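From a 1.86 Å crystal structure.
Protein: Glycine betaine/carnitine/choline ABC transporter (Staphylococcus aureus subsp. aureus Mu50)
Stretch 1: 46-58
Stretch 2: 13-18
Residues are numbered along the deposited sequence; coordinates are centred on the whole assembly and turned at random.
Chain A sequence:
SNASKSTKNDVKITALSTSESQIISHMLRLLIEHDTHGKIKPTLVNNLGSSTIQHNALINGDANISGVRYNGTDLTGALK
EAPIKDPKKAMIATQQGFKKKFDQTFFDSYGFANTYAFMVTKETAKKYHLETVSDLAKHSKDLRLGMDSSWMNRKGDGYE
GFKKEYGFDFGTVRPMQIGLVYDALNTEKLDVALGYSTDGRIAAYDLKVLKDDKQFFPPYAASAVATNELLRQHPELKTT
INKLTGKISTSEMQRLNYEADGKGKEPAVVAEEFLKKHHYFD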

# COMPACT_ATOMS: atom_id res chain seq x y z
N ASN A 46 -16.76 1.19 5.77
CA ASN A 46 -15.61 0.58 6.41
C ASN A 46 -15.65 -0.94 6.33
O ASN A 46 -16.68 -1.52 5.96
CB ASN A 46 -15.54 1.04 7.88
CG ASN A 46 -14.11 1.26 8.35
OD1 ASN A 46 -13.15 0.72 7.77
ND2 ASN A 46 -13.95 2.02 9.45
N ASN A 47 -14.51 -1.55 6.66
CA ASN A 47 -14.33 -3.01 6.74
C ASN A 47 -14.62 -3.80 5.47
O ASN A 47 -15.13 -4.92 5.53
CB ASN A 47 -15.11 -3.59 7.92
CG ASN A 47 -14.70 -2.97 9.24
OD1 ASN A 47 -15.54 -2.49 9.99
ND2 ASN A 47 -13.40 -2.98 9.53
N LEU A 48 -14.30 -3.22 4.31
CA LEU A 48 -14.57 -3.91 3.05
C LEU A 48 -13.48 -4.95 2.81
O LEU A 48 -12.33 -4.75 3.24
CB LEU A 48 -14.64 -2.92 1.89
CG LEU A 48 -15.68 -1.80 2.02
CD1 LEU A 48 -15.78 -1.01 0.72
CD2 LEU A 48 -17.04 -2.40 2.41
N GLY A 49 -13.84 -6.04 2.12
CA GLY A 49 -12.99 -7.23 2.05
C GLY A 49 -11.84 -7.16 1.05
O GLY A 49 -10.85 -7.86 1.22
N SER A 50 -11.97 -6.32 0.03
CA SER A 50 -10.97 -6.21 -1.06
C SER A 50 -11.18 -4.93 -1.85
O SER A 50 -12.20 -4.23 -1.67
CB SER A 50 -11.10 -7.39 -2.04
OG SER A 50 -12.28 -7.28 -2.80
N SER A 51 -10.23 -4.64 -2.76
CA SER A 51 -10.41 -3.51 -3.65
C SER A 51 -11.46 -3.76 -4.75
O SER A 51 -11.99 -2.80 -5.32
CB SER A 51 -9.07 -3.02 -4.21
OG SER A 51 -8.30 -2.40 -3.17
N THR A 52 -11.79 -5.02 -5.03
CA THR A 52 -12.98 -5.29 -5.84
C THR A 52 -14.24 -4.73 -5.14
O THR A 52 -15.10 -4.10 -5.78
CB THR A 52 -13.14 -6.78 -6.18
OG1 THR A 52 -11.99 -7.19 -6.93
CG2 THR A 52 -14.39 -7.04 -7.02
N ILE A 53 -14.33 -4.93 -3.83
CA ILE A 53 -15.49 -4.42 -3.08
C ILE A 53 -15.45 -2.87 -3.07
O ILE A 53 -16.49 -2.22 -3.22
CB ILE A 53 -15.59 -5.01 -1.62
CG1 ILE A 53 -15.43 -6.56 -1.61
CG2 ILE A 53 -16.86 -4.57 -0.89
CD1 ILE A 53 -16.42 -7.35 -2.40
N GLN A 54 -14.25 -2.29 -2.92
CA GLN A 54 -14.13 -0.84 -2.96
C GLN A 54 -14.60 -0.32 -4.29
O GLN A 54 -15.34 0.65 -4.33
CB GLN A 54 -12.68 -0.37 -2.74
CG GLN A 54 -12.10 -0.72 -1.38
CD GLN A 54 -10.95 0.21 -1.05
OE1 GLN A 54 -11.15 1.28 -0.47
NE2 GLN A 54 -9.74 -0.20 -1.42
N HIS A 55 -14.12 -0.96 -5.38
CA HIS A 55 -14.42 -0.55 -6.74
C HIS A 55 -15.92 -0.59 -7.02
O HIS A 55 -16.49 0.37 -7.57
CB HIS A 55 -13.69 -1.46 -7.74
CG HIS A 55 -14.00 -1.15 -9.17
ND1 HIS A 55 -13.64 0.05 -9.77
CD2 HIS A 55 -14.63 -1.87 -10.13
CE1 HIS A 55 -14.04 0.04 -11.03
NE2 HIS A 55 -14.65 -1.11 -11.27
N ASN A 56 -16.53 -1.71 -6.66
CA ASN A 56 -17.94 -1.91 -6.88
C ASN A 56 -18.77 -0.87 -6.13
O ASN A 56 -19.76 -0.37 -6.68
CB ASN A 56 -18.36 -3.36 -6.58
CG ASN A 56 -17.84 -4.33 -7.62
OD1 ASN A 56 -17.69 -3.99 -8.80
ND2 ASN A 56 -17.59 -5.57 -7.20
N ALA A 57 -18.36 -0.52 -4.91
CA ALA A 57 -19.02 0.57 -4.21
C ALA A 57 -19.03 1.89 -5.01
O ALA A 57 -20.05 2.56 -5.08
CB ALA A 57 -18.41 0.79 -2.82
N LEU A 58 -17.89 2.28 -5.58
CA LEU A 58 -17.84 3.53 -6.35
C LEU A 58 -18.69 3.43 -7.61
O LEU A 58 -19.45 4.35 -7.95
CB LEU A 58 -16.39 3.96 -6.68
CG LEU A 58 -15.73 4.92 -5.66
CD1 LEU A 58 -15.70 4.32 -4.25
CD2 LEU A 58 -14.32 5.30 -6.07
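Stretch 2 13-18: ITALST

Stretch 2 is the end of a β-strand, Ile 13 to Leu 16, followed by Ser 17 and Thr 18, the latter the N-cap of the next helix. It lies against both elements of stretch 1: the short strand 46-48 and, after the turn through Gly 49 and Ser 50, the helix 51-58. The two strands run in the same general sense, but their axes are splayed by 59° (signed crossing angle -59°) and approach to 4.5 Å. The helix returns nearly antiparallel to strand 13-16, at 168°, with 8.6 Å between axes. Strand, turn and helix thus form a β-α unit folded back over its neighbouring strand.

The backbone pairing is brief. Leu 48 forms a parallel bridge with Leu 16, their CA atoms 4.4 Å apart, and Leu 48 uses both of its polar backbone atoms: its N donates to Ala 15 O at 2.9 Å and nearly straight (170°), while its O accepts a weak bond from Ser 17 N at 3.4 Å. The same carbonyl receives a CA-H...O contact, Leu 16 CA to Leu 48 O at 3.3 Å. Just before the bridge, Asn 47 has phi/psi of 58/36, a left-handed conformation, and its N bonds instead to Asn 46 OD1 at 2.9 Å. A water extends the pairing, donating to Leu 48 O at 2.7 Å and hydrogen-bonded to Ser 17 OG at 2.8 Å.

The polar link to the helix is made by side chains. Thr 14, its CB directed toward stretch 1, donates from OG1 to Gln 54 OE1 at a short 2.5 Å. Gln 54 is buried, and its amide is held from the other end as well: NE2 donates to Ser 51 OG at 3.2 Å, one helical turn back. Ser 50 caps that turn, its OG accepting from Ile 53 N at 3.3 Å.

Apolar contacts accompany this link. Thr 14 CG2 meets Ala 57 CB at 3.8 Å and Leu 58 CD1 at 3.7 Å, while Thr 14 CB lies 3.7 Å from Leu 48 CD1; one small residue therefore touches both strand and helix. The CA-to-CB bond of Leu 16 points away overall, although CB already touches stretch 1, and the end of the side chain comes nearer, placing CD2 3.5 Å from Ser 50 O and 3.7 Å from Gln 54 NE2, over the start of the helix.

The design rule is economical: one parallel bridge, Leu 48 with Leu 16, marks the strand register, while a buried threonine-glutamine bond ties the returning helix to the strand.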

# COMPACT_ATOMS: atom_id res chain seq x y z
N ILE A 13 -16.36 7.40 1.94
CA ILE A 13 -15.03 6.93 1.64
C ILE A 13 -14.93 5.43 1.96
O ILE A 13 -15.11 5.01 3.14
CB ILE A 13 -13.97 7.68 2.51
CG1 ILE A 13 -14.13 9.20 2.37
CG2 ILE A 13 -12.55 7.16 2.18
CD1 ILE A 13 -13.29 10.05 3.35
N THR A 14 -14.60 4.64 0.96
CA THR A 14 -14.47 3.22 1.21
C THR A 14 -13.17 2.93 1.95
O THR A 14 -12.10 3.55 1.65
CB THR A 14 -14.45 2.39 -0.07
OG1 THR A 14 -13.24 2.68 -0.78
CG2 THR A 14 -15.65 2.67 -0.92
N ALA A 15 -13.25 2.00 2.90
CA ALA A 15 -12.06 1.55 3.60
C ALA A 15 -12.06 0.05 3.75
O ALA A 15 -13.14 -0.57 3.97
CB ALA A 15 -11.98 2.22 4.94
N LEU A 16 -10.87 -0.54 3.64
CA LEU A 16 -10.66 -1.96 3.85
C LEU A 16 -10.60 -2.17 5.36
O LEU A 16 -10.54 -1.20 6.12
CB LEU A 16 -9.32 -2.43 3.20
CG LEU A 16 -9.14 -2.21 1.69
CD1 LEU A 16 -7.72 -2.56 1.27
CD2 LEU A 16 -10.18 -3.02 0.87
N SER A 17 -10.59 -3.43 5.80
CA SER A 17 -10.36 -3.73 7.23
C SER A 17 -8.91 -3.55 7.72
O SER A 17 -8.63 -3.76 8.92
CB SER A 17 -10.92 -5.12 7.61
OG SER A 17 -10.50 -6.11 6.68
N THR A 18 -8.01 -3.12 6.84
CA THR A 18 -6.59 -2.99 7.18
C THR A 18 -6.39 -1.65 7.88
O THR A 18 -7.13 -0.70 7.60
CB THR A 18 -5.70 -3.00 5.93
OG1 THR A 18 -6.00 -1.86 5.10
CG2 THR A 18 -5.91 -4.29 5.13
O HOH W 1 -10.02 -6.03 3.95